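Long-range contact in Tp0751 (Treponema pallidum, PDB 5JK2), which mediates adhesion to extracellular matrix components and interactions with host cells through a non-canonical lipocalin fold: residues A[98-106]-A[115-123]. The protein carries 1 engineered substitution. Sequence-based numbering, arbitrary orientation.
Sequences HRKTVSFLT and RRRLEVTFE
Strands 101-108 and 115-122 form an antiparallel hairpin in the wall of the eight-stranded barrel, paired from Thr101 with Thr121 to Thr106 with Arg116. Backbone bonds join Val102 with Val120, Phe104 with Leu118 and Thr106 with Arg116 in both directions, and Phe122 N adds one to Lys100 O (3.0 Å). At the Thr106 end the carbonyl oxygen of Arg116 is gripped twice, by Thr106 N at 3.0 Å and by Thr106 OG1 at 2.9 Å; a chi1 of 77° sets this hydroxyl between its own backbone N and carbonyl carbon, within reach of the neighbouring strand.

On the buried face, Val120 CG2 meets the edge of the Phe104 ring, 3.9 Å from CE2, while the CB atoms of Phe104 and Leu118 touch at 3.8 Å. The Arg116 chain, bent at chi3, leads its guanidinium away to salt bridges with Glu134 and Glu88. Side chains of the other face are partly exposed. There Ser103 OG donates to Glu119 OE1 (2.7 Å) from the syn side, 31° out of the carboxylate plane. Leu105 divides its methyls between two arginines: CD2 sits centrally over the Arg117 guanidinium, 3.8 Å above its plane, and CD1 lies over one face of the Arg115 guanidinium, offset toward its rim. Arg117 is also salt-bridged to Asp135. With a mostly apolar inner face, the paired charge of Arg116 among it, and a largely polar outer face, this is a hairpin between neighbouring strands of an up-and-down antiparallel barrel, as in lipocalins and other calycins.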
# COMPACT_ATOMS: atom_id res chain seq x y z
N HIS A 98 -10.42 5.88 -5.19
CA HIS A 98 -11.78 6.37 -5.00
C HIS A 98 -11.94 6.92 -3.59
O HIS A 98 -11.82 6.19 -2.61
CB HIS A 98 -12.81 5.26 -5.24
CG HIS A 98 -14.22 5.76 -5.30
ND1 HIS A 98 -15.28 5.09 -4.72
CD2 HIS A 98 -14.75 6.87 -5.87
CE1 HIS A 98 -16.40 5.76 -4.93
NE2 HIS A 98 -16.10 6.85 -5.62
N ARG A 99 -12.19 8.22 -3.50
CA ARG A 99 -12.34 8.91 -2.23
C ARG A 99 -11.07 8.79 -1.39
O ARG A 99 -10.13 9.57 -1.56
CB ARG A 99 -13.56 8.37 -1.47
CG ARG A 99 -14.84 8.40 -2.27
CD ARG A 99 -16.05 8.15 -1.40
NE ARG A 99 -16.39 9.32 -0.59
CZ ARG A 99 -17.14 10.33 -1.01
NH1 ARG A 99 -17.64 10.34 -2.24
NH2 ARG A 99 -17.40 11.35 -0.20
N LYS A 100 -11.03 7.80 -0.49
CA LYS A 100 -9.89 7.62 0.41
C LYS A 100 -9.34 6.20 0.34
O LYS A 100 -8.74 5.70 1.30
CB LYS A 100 -10.29 7.94 1.85
CG LYS A 100 -10.75 9.38 2.05
CD LYS A 100 -11.13 9.66 3.49
CE LYS A 100 -11.14 11.15 3.78
NZ LYS A 100 -11.82 11.49 5.06
N THR A 101 -9.54 5.55 -0.81
CA THR A 101 -9.15 4.16 -0.98
C THR A 101 -8.44 3.92 -2.31
O THR A 101 -9.01 4.16 -3.38
CB THR A 101 -10.36 3.23 -0.90
OG1 THR A 101 -11.14 3.54 0.26
CG2 THR A 101 -9.92 1.77 -0.84
N VAL A 102 -7.20 3.44 -2.23
CA VAL A 102 -6.49 2.95 -3.40
C VAL A 102 -6.66 1.44 -3.47
O VAL A 102 -6.37 0.73 -2.51
CB VAL A 102 -4.99 3.29 -3.36
CG1 VAL A 102 -4.33 2.95 -4.69
CG2 VAL A 102 -4.80 4.76 -3.04
N SER A 103 -7.15 0.95 -4.61
CA SER A 103 -7.38 -0.48 -4.80
C SER A 103 -6.43 -1.05 -5.84
O SER A 103 -6.50 -0.70 -7.02
CB SER A 103 -8.83 -0.74 -5.20
OG SER A 103 -9.70 -0.55 -4.10
N PHE A 104 -5.54 -1.93 -5.39
CA PHE A 104 -4.51 -2.49 -6.25
C PHE A 104 -4.85 -3.88 -6.78
O PHE A 104 -5.50 -4.67 -6.10
CB PHE A 104 -3.18 -2.58 -5.50
CG PHE A 104 -2.56 -1.25 -5.21
CD1 PHE A 104 -1.69 -0.67 -6.12
CD2 PHE A 104 -2.83 -0.59 -4.02
CE1 PHE A 104 -1.11 0.55 -5.85
CE2 PHE A 104 -2.25 0.63 -3.75
CZ PHE A 104 -1.39 1.20 -4.67
N LEU A 105 -4.39 -4.16 -7.99
CA LEU A 105 -4.36 -5.52 -8.52
C LEU A 105 -2.91 -5.81 -8.87
O LEU A 105 -2.40 -5.31 -9.88
CB LEU A 105 -5.27 -5.70 -9.73
CG LEU A 105 -5.50 -7.12 -10.29
CD1 LEU A 105 -4.32 -7.61 -11.12
CD2 LEU A 105 -5.82 -8.11 -9.17
N THR A 106 -2.25 -6.62 -8.04
CA THR A 106 -0.83 -6.88 -8.19
C THR A 106 -0.58 -8.33 -8.58
O THR A 106 -1.46 -9.17 -8.43
CB THR A 106 -0.08 -6.56 -6.89
OG1 THR A 106 -0.29 -7.62 -5.94
CG2 THR A 106 -0.56 -5.26 -6.28
N ARG A 115 -1.47 -13.84 -7.69
CA ARG A 115 -1.70 -12.40 -7.69
C ARG A 115 -2.21 -12.00 -6.31
O ARG A 115 -2.39 -12.85 -5.45
CB ARG A 115 -2.69 -12.04 -8.79
CG ARG A 115 -2.28 -12.56 -10.16
CD ARG A 115 -2.76 -11.68 -11.30
NE ARG A 115 -4.22 -11.62 -11.37
CZ ARG A 115 -4.90 -10.98 -12.31
NH1 ARG A 115 -6.22 -10.98 -12.29
NH2 ARG A 115 -4.25 -10.33 -13.27
N ARG A 116 -2.43 -10.71 -6.10
CA ARG A 116 -2.85 -10.22 -4.79
C ARG A 116 -3.61 -8.90 -4.89
O ARG A 116 -3.12 -7.93 -5.46
CB ARG A 116 -1.62 -10.05 -3.89
CG ARG A 116 -1.95 -9.65 -2.46
CD ARG A 116 -0.72 -9.76 -1.57
NE ARG A 116 -0.37 -11.15 -1.30
CZ ARG A 116 0.78 -11.55 -0.78
NH1 ARG A 116 1.71 -10.66 -0.46
NH2 ARG A 116 1.01 -12.84 -0.58
N ARG A 117 -4.82 -8.89 -4.33
CA ARG A 117 -5.64 -7.68 -4.29
C ARG A 117 -5.44 -6.93 -2.98
O ARG A 117 -5.37 -7.54 -1.92
CB ARG A 117 -7.12 -8.04 -4.46
CG ARG A 117 -7.44 -8.62 -5.81
CD ARG A 117 -8.94 -8.74 -6.05
NE ARG A 117 -9.25 -8.84 -7.47
CZ ARG A 117 -9.05 -9.93 -8.21
NH1 ARG A 117 -9.36 -9.92 -9.50
NH2 ARG A 117 -8.54 -11.03 -7.67
N LEU A 118 -5.37 -5.61 -3.08
CA LEU A 118 -5.10 -4.77 -1.93
C LEU A 118 -6.17 -3.69 -1.79
O LEU A 118 -6.70 -3.20 -2.78
CB LEU A 118 -3.72 -4.12 -2.05
CG LEU A 118 -2.74 -4.36 -0.89
CD1 LEU A 118 -2.39 -5.83 -0.79
CD2 LEU A 118 -1.48 -3.52 -1.07
N GLU A 119 -6.49 -3.35 -0.54
CA GLU A 119 -7.46 -2.31 -0.25
C GLU A 119 -6.88 -1.32 0.74
O GLU A 119 -7.18 -1.36 1.94
CB GLU A 119 -8.75 -2.92 0.30
CG GLU A 119 -9.46 -3.86 -0.67
CD GLU A 119 -10.04 -3.14 -1.87
OE1 GLU A 119 -10.15 -1.90 -1.84
OE2 GLU A 119 -10.38 -3.82 -2.86
N VAL A 120 -6.04 -0.42 0.23
CA VAL A 120 -5.36 0.57 1.07
C VAL A 120 -6.27 1.76 1.37
O VAL A 120 -6.53 2.59 0.51
CB VAL A 120 -4.09 1.09 0.39
CG1 VAL A 120 -3.34 2.03 1.32
CG2 VAL A 120 -3.20 -0.08 -0.03
N THR A 121 -6.72 1.84 2.62
CA THR A 121 -7.59 2.92 3.07
C THR A 121 -6.82 3.90 3.94
O THR A 121 -6.38 3.55 5.04
CB THR A 121 -8.80 2.38 3.85
OG1 THR A 121 -9.48 1.40 3.07
CG2 THR A 121 -9.77 3.51 4.20
N PHE A 122 -6.65 5.12 3.44
CA PHE A 122 -5.95 6.16 4.16
C PHE A 122 -6.76 6.69 5.34
O PHE A 122 -7.97 6.87 5.24
CB PHE A 122 -5.62 7.33 3.24
CG PHE A 122 -4.36 7.14 2.45
CD1 PHE A 122 -4.37 6.48 1.23
CD2 PHE A 122 -3.16 7.65 2.92
CE1 PHE A 122 -3.21 6.32 0.51
CE2 PHE A 122 -2.00 7.49 2.20
CZ PHE A 122 -2.02 6.83 0.99
N GLU A 123 -6.07 6.93 6.45
CA GLU A 123 -6.66 7.57 7.61
C GLU A 123 -6.01 8.94 7.77
O GLU A 123 -6.64 9.91 8.19
CB GLU A 123 -6.46 6.73 8.88
CG GLU A 123 -6.66 5.23 8.66
CD GLU A 123 -6.50 4.43 9.94
OE1 GLU A 123 -6.41 3.19 9.86
OE2 GLU A 123 -6.45 5.05 11.03